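Local coordinates for tail spike protein (Acinetobacter phage vB_AbaP_AS12, PDB 6EU4) that probably recognises and degrades the capsular polysaccharide of Acinetobacter baumannii, serving as the trimeric receptor-binding spike of the phage tail, at residues Val16-Glu28 and Gly35-Thr47. Sequence-based numbering, arbitrary orientation.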
ATOM      1  N   VAL A  16      58.516   3.332  29.548  1.00 63.20           N
ATOM      2  CA  VAL A  16      58.137   4.620  28.966  1.00 61.47           C
ATOM      3  C   VAL A  16      56.617   4.818  29.023  1.00 56.07           C
ATOM      4  O   VAL A  16      55.839   3.932  28.659  1.00 53.49           O
ATOM      5  CB  VAL A  16      58.647   4.745  27.521  1.00 63.24           C
ATOM      6  CG1 VAL A  16      57.916   3.768  26.598  1.00 64.03           C
ATOM      7  CG2 VAL A  16      58.504   6.184  27.028  1.00 63.00           C
ATOM      8  N   ASP A  17      56.208   6.002  29.464  1.00 54.62           N
ATOM      9  CA  ASP A  17      54.823   6.293  29.797  1.00 52.10           C
ATOM     10  C   ASP A  17      54.173   7.147  28.718  1.00 48.60           C
ATOM     11  O   ASP A  17      54.838   7.714  27.851  1.00 49.07           O
ATOM     12  CB  ASP A  17      54.744   7.018  31.144  1.00 57.49           C
ATOM     13  CG  ASP A  17      55.376   6.230  32.272  1.00 63.70           C
ATOM     14  OD1 ASP A  17      55.683   5.032  32.069  1.00 65.75           O
ATOM     15  OD2 ASP A  17      55.567   6.814  33.364  1.00 65.73           O
ATOM     16  N   VAL A  18      52.847   7.242  28.793  1.00 41.67           N
ATOM     17  CA  VAL A  18      52.089   8.126  27.919  1.00 40.72           C
ATOM     18  C   VAL A  18      52.240   9.557  28.416  1.00 42.47           C
ATOM     19  O   VAL A  18      51.947   9.853  29.580  1.00 44.27           O
ATOM     20  CB  VAL A  18      50.607   7.711  27.879  1.00 37.83           C
ATOM     21  CG1 VAL A  18      49.822   8.656  26.989  1.00 36.49           C
ATOM     22  CG2 VAL A  18      50.465   6.272  27.406  1.00 36.54           C
ATOM     23  N   LYS A  19      52.694  10.446  27.529  1.00 44.92           N
ATOM     24  CA  LYS A  19      52.928  11.845  27.862  1.00 44.12           C
ATOM     25  C   LYS A  19      51.668  12.662  27.614  1.00 40.04           C
ATOM     26  O   LYS A  19      50.986  12.472  26.604  1.00 39.88           O
ATOM     27  CB  LYS A  19      54.076  12.417  27.026  1.00 49.77           C
ATOM     28  CG  LYS A  19      54.257  13.928  27.189  1.00 56.07           C
ATOM     29  CD  LYS A  19      55.512  14.446  26.484  1.00 61.02           C
ATOM     30  CE  LYS A  19      55.907  15.852  26.956  1.00 63.87           C
ATOM     31  NZ  LYS A  19      55.931  15.995  28.448  1.00 65.69           N
ATOM     32  N   ILE A  20      51.377  13.592  28.531  1.00 37.33           N
ATOM     33  CA  ILE A  20      50.219  14.475  28.413  1.00 38.89           C
ATOM     34  C   ILE A  20      50.607  15.701  27.600  1.00 37.99           C
ATOM     35  O   ILE A  20      51.677  16.281  27.794  1.00 37.82           O
ATOM     36  CB  ILE A  20      49.700  14.893  29.801  1.00 42.61           C
ATOM     37  CG1 ILE A  20      49.172  13.691  30.583  1.00 43.61           C
ATOM     38  CG2 ILE A  20      48.611  15.950  29.678  1.00 40.26           C
ATOM     39  CD1 ILE A  20      49.016  13.996  32.079  1.00 45.41           C
ATOM     40  N   VAL A  21      49.705  16.118  26.718  1.00 39.20           N
ATOM     41  CA  VAL A  21      49.850  17.322  25.911  1.00 38.74           C
ATOM     42  C   VAL A  21      48.548  18.100  26.029  1.00 36.41           C
ATOM     43  O   VAL A  21      47.467  17.513  25.954  1.00 33.52           O
ATOM     44  CB  VAL A  21      50.160  16.960  24.442  1.00 40.75           C
ATOM     45  CG1 VAL A  21      50.176  18.200  23.552  1.00 41.39           C
ATOM     46  CG2 VAL A  21      51.499  16.197  24.359  1.00 43.75           C
ATOM     47  N   ASN A  22      48.634  19.419  26.226  1.00 36.83           N
ATOM     48  CA  ASN A  22      47.404  20.176  26.468  1.00 35.87           C
ATOM     49  C   ASN A  22      46.550  20.289  25.205  1.00 32.85           C
ATOM     50  O   ASN A  22      45.344  20.003  25.233  1.00 31.57           O
ATOM     51  CB  ASN A  22      47.739  21.565  27.015  1.00 37.77           C
ATOM     52  CG  ASN A  22      48.243  21.524  28.450  1.00 41.67           C
ATOM     53  OD1 ASN A  22      47.971  20.584  29.204  1.00 40.68           O
ATOM     54  ND2 ASN A  22      48.980  22.551  28.835  1.00 45.31           N
ATOM     55  N   THR A  23      47.159  20.700  24.088  1.00 32.77           N
ATOM     56  CA  THR A  23      46.457  21.018  22.848  1.00 33.24           C
ATOM     57  C   THR A  23      47.246  20.470  21.668  1.00 32.03           C
ATOM     58  O   THR A  23      48.427  20.148  21.792  1.00 33.21           O
ATOM     59  CB  THR A  23      46.295  22.534  22.652  1.00 34.27           C
ATOM     60  OG1 THR A  23      47.574  23.105  22.367  1.00 35.82           O
ATOM     61  CG2 THR A  23      45.719  23.186  23.891  1.00 36.11           C
ATOM     62  N   VAL A  24      46.597  20.378  20.500  1.00 31.06           N
ATOM     63  CA  VAL A  24      47.355  19.921  19.339  1.00 31.53           C
ATOM     64  C   VAL A  24      48.396  20.953  18.910  1.00 33.17           C
ATOM     65  O   VAL A  24      49.395  20.581  18.281  1.00 34.14           O
ATOM     66  CB  VAL A  24      46.441  19.552  18.156  1.00 30.34           C
ATOM     67  CG1 VAL A  24      45.517  18.412  18.552  1.00 29.80           C
ATOM     68  CG2 VAL A  24      45.659  20.759  17.663  1.00 31.07           C
ATOM     69  N   ALA A  25      48.205  22.235  19.242  1.00 33.69           N
ATOM     70  CA  ALA A  25      49.220  23.238  18.920  1.00 35.54           C
ATOM     71  C   ALA A  25      50.506  23.006  19.701  1.00 37.09           C
ATOM     72  O   ALA A  25      51.581  23.466  19.288  1.00 38.83           O
ATOM     73  CB  ALA A  25      48.693  24.641  19.208  1.00 39.22           C
ATOM     74  N   ASP A  26      50.422  22.316  20.835  1.00 39.76           N
ATOM     75  CA  ASP A  26      51.614  22.037  21.625  1.00 40.64           C
ATOM     76  C   ASP A  26      52.442  20.889  21.061  1.00 42.74           C
ATOM     77  O   ASP A  26      53.579  20.685  21.512  1.00 43.86           O
ATOM     78  CB  ASP A  26      51.210  21.736  23.065  1.00 39.97           C
ATOM     79  CG  ASP A  26      50.624  22.941  23.762  1.00 40.56           C
ATOM     80  OD1 ASP A  26      51.136  24.063  23.550  1.00 41.32           O
ATOM     81  OD2 ASP A  26      49.646  22.768  24.511  1.00 40.11           O
ATOM     82  N   LEU A  27      51.911  20.147  20.086  1.00 39.00           N
ATOM     83  CA  LEU A  27      52.668  19.056  19.483  1.00 43.39           C
ATOM     84  C   LEU A  27      53.888  19.571  18.722  1.00 49.47           C
ATOM     85  O   LEU A  27      54.967  18.973  18.802  1.00 53.11           O
ATOM     86  CB  LEU A  27      51.763  18.237  18.561  1.00 39.25           C
ATOM     87  CG  LEU A  27      50.631  17.459  19.251  1.00 38.16           C
ATOM     88  CD1 LEU A  27      49.679  16.847  18.232  1.00 37.14           C
ATOM     89  CD2 LEU A  27      51.180  16.371  20.164  1.00 39.17           C
ATOM     90  N   GLU A  28      53.746  20.687  17.997  1.00 54.85           N
ATOM     91  CA  GLU A  28      54.843  21.180  17.160  1.00 59.53           C
ATOM     92  C   GLU A  28      56.144  21.326  17.941  1.00 62.70           C
ATOM     93  O   GLU A  28      57.232  21.093  17.399  1.00 61.55           O
ATOM     94  CB  GLU A  28      54.479  22.526  16.527  1.00 62.53           C
ATOM     95  CG  GLU A  28      55.535  23.030  15.536  1.00 66.79           C
ATOM     96  CD  GLU A  28      55.298  24.456  15.074  1.00 69.93           C
ATOM     97  OE1 GLU A  28      55.965  24.878  14.102  1.00 71.92           O
ATOM     98  OE2 GLU A  28      54.459  25.158  15.684  1.00 69.97           O
ATOM     99  N   GLY A  35      57.766   6.730  17.589  1.00 45.88           N
ATOM    100  CA  GLY A  35      56.901   5.795  18.283  1.00 44.79           C
ATOM    101  C   GLY A  35      56.399   6.233  19.647  1.00 43.30           C
ATOM    102  O   GLY A  35      55.686   5.458  20.299  1.00 42.67           O
HETATM  103  N   MSE A  36      56.757   7.429  20.106  1.00 43.57           N
HETATM  104  CA  MSE A  36      56.264   7.974  21.369  0.50 44.15           C
HETATM  105  C   MSE A  36      54.735   8.112  21.346  1.00 40.09           C
HETATM  106  O   MSE A  36      54.155   8.399  20.302  1.00 37.48           O
HETATM  107  CB  MSE A  36      56.933   9.335  21.625  0.50 47.33           C
HETATM  108  CG  MSE A  36      56.538  10.053  22.914  0.50 49.88           C
HETATM  109 SE   MSE A  36      57.686  11.619  23.270  0.50 52.78          SE
HETATM  110  CE  MSE A  36      59.342  10.686  23.695  0.50 54.83           C
ATOM    111  N   VAL A  37      54.083   7.925  22.495  1.00 37.83           N
ATOM    112  CA  VAL A  37      52.628   8.051  22.610  1.00 36.26           C
ATOM    113  C   VAL A  37      52.308   9.231  23.517  1.00 35.99           C
ATOM    114  O   VAL A  37      52.845   9.335  24.628  1.00 38.51           O
ATOM    115  CB  VAL A  37      51.975   6.771  23.161  1.00 37.70           C
ATOM    116  CG1 VAL A  37      50.452   6.927  23.202  1.00 34.54           C
ATOM    117  CG2 VAL A  37      52.378   5.546  22.346  1.00 38.73           C
ATOM    118  N   ALA A  38      51.418  10.104  23.049  1.00 34.83           N
ATOM    119  CA  ALA A  38      50.928  11.237  23.810  1.00 36.91           C
ATOM    120  C   ALA A  38      49.408  11.175  23.906  1.00 35.71           C
ATOM    121  O   ALA A  38      48.736  10.633  23.025  1.00 34.09           O
ATOM    122  CB  ALA A  38      51.339  12.565  23.161  1.00 38.83           C
ATOM    123  N   TYR A  39      48.878  11.738  24.985  1.00 32.88           N
ATOM    124  CA  TYR A  39      47.447  11.953  25.155  1.00 34.36           C
ATOM    125  C   TYR A  39      47.183  13.450  25.098  1.00 31.35           C
ATOM    126  O   TYR A  39      47.682  14.197  25.943  1.00 32.84           O
ATOM    127  CB  TYR A  39      46.946  11.374  26.476  1.00 34.80           C
ATOM    128  CG  TYR A  39      45.456  11.553  26.664  1.00 33.77           C
ATOM    129  CD1 TYR A  39      44.556  10.689  26.055  1.00 34.50           C
ATOM    130  CD2 TYR A  39      44.951  12.591  27.433  1.00 34.00           C
ATOM    131  CE1 TYR A  39      43.186  10.852  26.212  1.00 36.47           C
ATOM    132  CE2 TYR A  39      43.596  12.757  27.603  1.00 34.52           C
ATOM    133  CZ  TYR A  39      42.716  11.888  26.991  1.00 36.60           C
ATOM    134  OH  TYR A  39      41.366  12.063  27.157  1.00 35.81           O
ATOM    135  N   VAL A  40      46.401  13.884  24.109  1.00 30.26           N
ATOM    136  CA  VAL A  40      46.052  15.291  23.954  1.00 31.30           C
ATOM    137  C   VAL A  40      44.717  15.541  24.647  1.00 29.14           C
ATOM    138  O   VAL A  40      43.716  14.878  24.346  1.00 28.16           O
ATOM    139  CB  VAL A  40      45.989  15.687  22.469  1.00 32.32           C
ATOM    140  CG1 VAL A  40      45.600  17.159  22.318  1.00 31.99           C
ATOM    141  CG2 VAL A  40      47.331  15.429  21.780  1.00 32.48           C
ATOM    142  N   LYS A  41      44.699  16.510  25.568  1.00 29.67           N
ATOM    143  CA  LYS A  41      43.502  16.765  26.366  1.00 29.12           C
ATOM    144  C   LYS A  41      42.352  17.233  25.486  1.00 27.84           C
ATOM    145  O   LYS A  41      41.220  16.748  25.602  1.00 27.01           O
ATOM    146  CB  LYS A  41      43.795  17.808  27.441  1.00 30.16           C
ATOM    147  CG  LYS A  41      44.860  17.429  28.430  1.00 32.50           C
ATOM    148  CD  LYS A  41      45.016  18.541  29.459  1.00 35.81           C
ATOM    149  CE  LYS A  41      46.214  18.356  30.336  1.00 40.93           C
ATOM    150  NZ  LYS A  41      46.387  19.528  31.259  1.00 41.83           N
ATOM    151  N   GLY A  42      42.621  18.194  24.610  1.00 27.96           N
ATOM    152  CA  GLY A  42      41.613  18.701  23.701  1.00 27.41           C
ATOM    153  C   GLY A  42      42.295  19.370  22.536  1.00 27.11           C
ATOM    154  O   GLY A  42      43.476  19.713  22.605  1.00 28.25           O
ATOM    155  N   TYR A  43      41.552  19.515  21.436  1.00 26.24           N
ATOM    156  CA  TYR A  43      42.141  20.137  20.255  1.00 26.67           C
ATOM    157  C   TYR A  43      42.579  21.555  20.583  1.00 27.66           C
ATOM    158  O   TYR A  43      43.716  21.963  20.286  1.00 28.85           O
ATOM    159  CB  TYR A  43      41.141  20.123  19.085  1.00 25.68           C
ATOM    160  CG  TYR A  43      41.779  20.413  17.738  1.00 26.21           C
ATOM    161  CD1 TYR A  43      42.106  21.707  17.370  1.00 26.99           C
ATOM    162  CD2 TYR A  43      42.058  19.385  16.842  1.00 26.13           C
ATOM    163  CE1 TYR A  43      42.687  21.984  16.147  1.00 27.70           C
ATOM    164  CE2 TYR A  43      42.642  19.647  15.607  1.00 26.81           C
ATOM    165  CZ  TYR A  43      42.958  20.958  15.267  1.00 27.60           C
ATOM    166  OH  TYR A  43      43.530  21.254  14.055  1.00 28.47           O
ATOM    167  N   TYR A  44      41.692  22.311  21.225  1.00 29.24           N
ATOM    168  CA  TYR A  44      41.955  23.655  21.711  1.00 30.08           C
ATOM    169  C   TYR A  44      41.913  23.669  23.235  1.00 28.87           C
ATOM    170  O   TYR A  44      41.340  22.780  23.873  1.00 29.53           O
ATOM    171  CB  TYR A  44      40.915  24.647  21.174  1.00 30.48           C
ATOM    172  CG  TYR A  44      40.784  24.702  19.667  1.00 27.78           C
ATOM    173  CD1 TYR A  44      41.775  25.287  18.892  1.00 29.92           C
ATOM    174  CD2 TYR A  44      39.652  24.209  19.023  1.00 26.16           C
ATOM    175  CE1 TYR A  44      41.665  25.358  17.523  1.00 28.67           C
ATOM    176  CE2 TYR A  44      39.531  24.272  17.652  1.00 26.46           C
ATOM    177  CZ  TYR A  44      40.536  24.850  16.904  1.00 28.48           C
ATOM    178  OH  TYR A  44      40.417  24.933  15.540  1.00 27.21           O
ATOM    179  N   GLN A  45      42.499  24.708  23.818  1.00 30.18           N
ATOM    180  CA  GLN A  45      42.251  24.993  25.223  1.00 31.55           C
ATOM    181  C   GLN A  45      40.775  25.349  25.402  1.00 31.56           C
ATOM    182  O   GLN A  45      40.235  26.135  24.612  1.00 30.68           O
ATOM    183  CB  GLN A  45      43.129  26.145  25.706  1.00 36.68           C
ATOM    184  CG  GLN A  45      43.056  26.370  27.215  1.00 41.86           C
ATOM    185  CD  GLN A  45      44.046  27.400  27.702  1.00 49.67           C
ATOM    186  OE1 GLN A  45      45.183  27.449  27.234  1.00 53.98           O
ATOM    187  NE2 GLN A  45      43.624  28.228  28.656  1.00 51.01           N
ATOM    188  N   PRO A  46      40.085  24.798  26.400  1.00 31.29           N
ATOM    189  CA  PRO A  46      38.689  25.206  26.618  1.00 33.09           C
ATOM    190  C   PRO A  46      38.610  26.678  27.000  1.00 34.40           C
ATOM    191  O   PRO A  46      39.456  27.184  27.735  1.00 31.86           O
ATOM    192  CB  PRO A  46      38.224  24.304  27.766  1.00 32.62           C
ATOM    193  CG  PRO A  46      39.194  23.164  27.796  1.00 31.91           C
ATOM    194  CD  PRO A  46      40.495  23.722  27.322  1.00 32.43           C
ATOM    195  N   THR A  47      37.570  27.363  26.507  1.00 35.27           N
ATOM    196  CA  THR A  47      37.304  28.740  26.922  1.00 37.02           C
ATOM    197  C   THR A  47      36.209  28.844  27.973  1.00 36.36           C
ATOM    198  O   THR A  47      36.036  29.918  28.553  1.00 35.35           O
ATOM    199  CB  THR A  47      36.911  29.615  25.719  1.00 36.72           C
ATOM    200  OG1 THR A  47      35.762  29.068  25.066  1.00 35.29           O
ATOM    201  CG2 THR A  47      38.058  29.715  24.723  1.00 39.53           C
TER
HETATM  202  O   HOH W   1      42.928  21.364  25.826  1.00 27.01           O
HETATM  203  O   HOH W   2      45.472  23.800  19.327  1.00 33.67           O
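Val24 CG1 is anti to the carbonyl carbon (chi1 -61°), which leaves CG2 between the backbone N and that carbon, over the Tyr43 ring; in Lys41, CG is anti to the carbonyl carbon and the chain, extended from there, lays the amine beside Asn22. Both contacts follow on from a parallel beta pair: strand 19-21, outermost in this chain's N-terminal mixed sheet, pairs with strand 37-40. Backbone bonds run in the parallel pattern, Lys19 and Val21 each giving an N-H to one residue and a carbonyl to the residue two further on; Lys41 N reaches Val21 O at 3.0 Å. On one face Val21 CG2 touches Ala38 CB (3.8 Å), while Val40 meets Val24 and Leu27, a layer that Trp80 and Ile77 continue. Lys41 NZ donates to Asn22 OD1 at 2.8 Å, tilted 30° from the amide's carbonyl plane, and to Gly35 O of the second subunit, so one ammonium ties the strand exit to the trimer interface. Lys41 CE is tight against Ile20 CG2 (3.5 Å). Val24 N bonds Tyr43 O at 3.3 Å, and a water bridges that oxygen to Ala25 N. Val24 CG2 makes a CH-pi contact, 3.5 Å from the Tyr43 ring centroid.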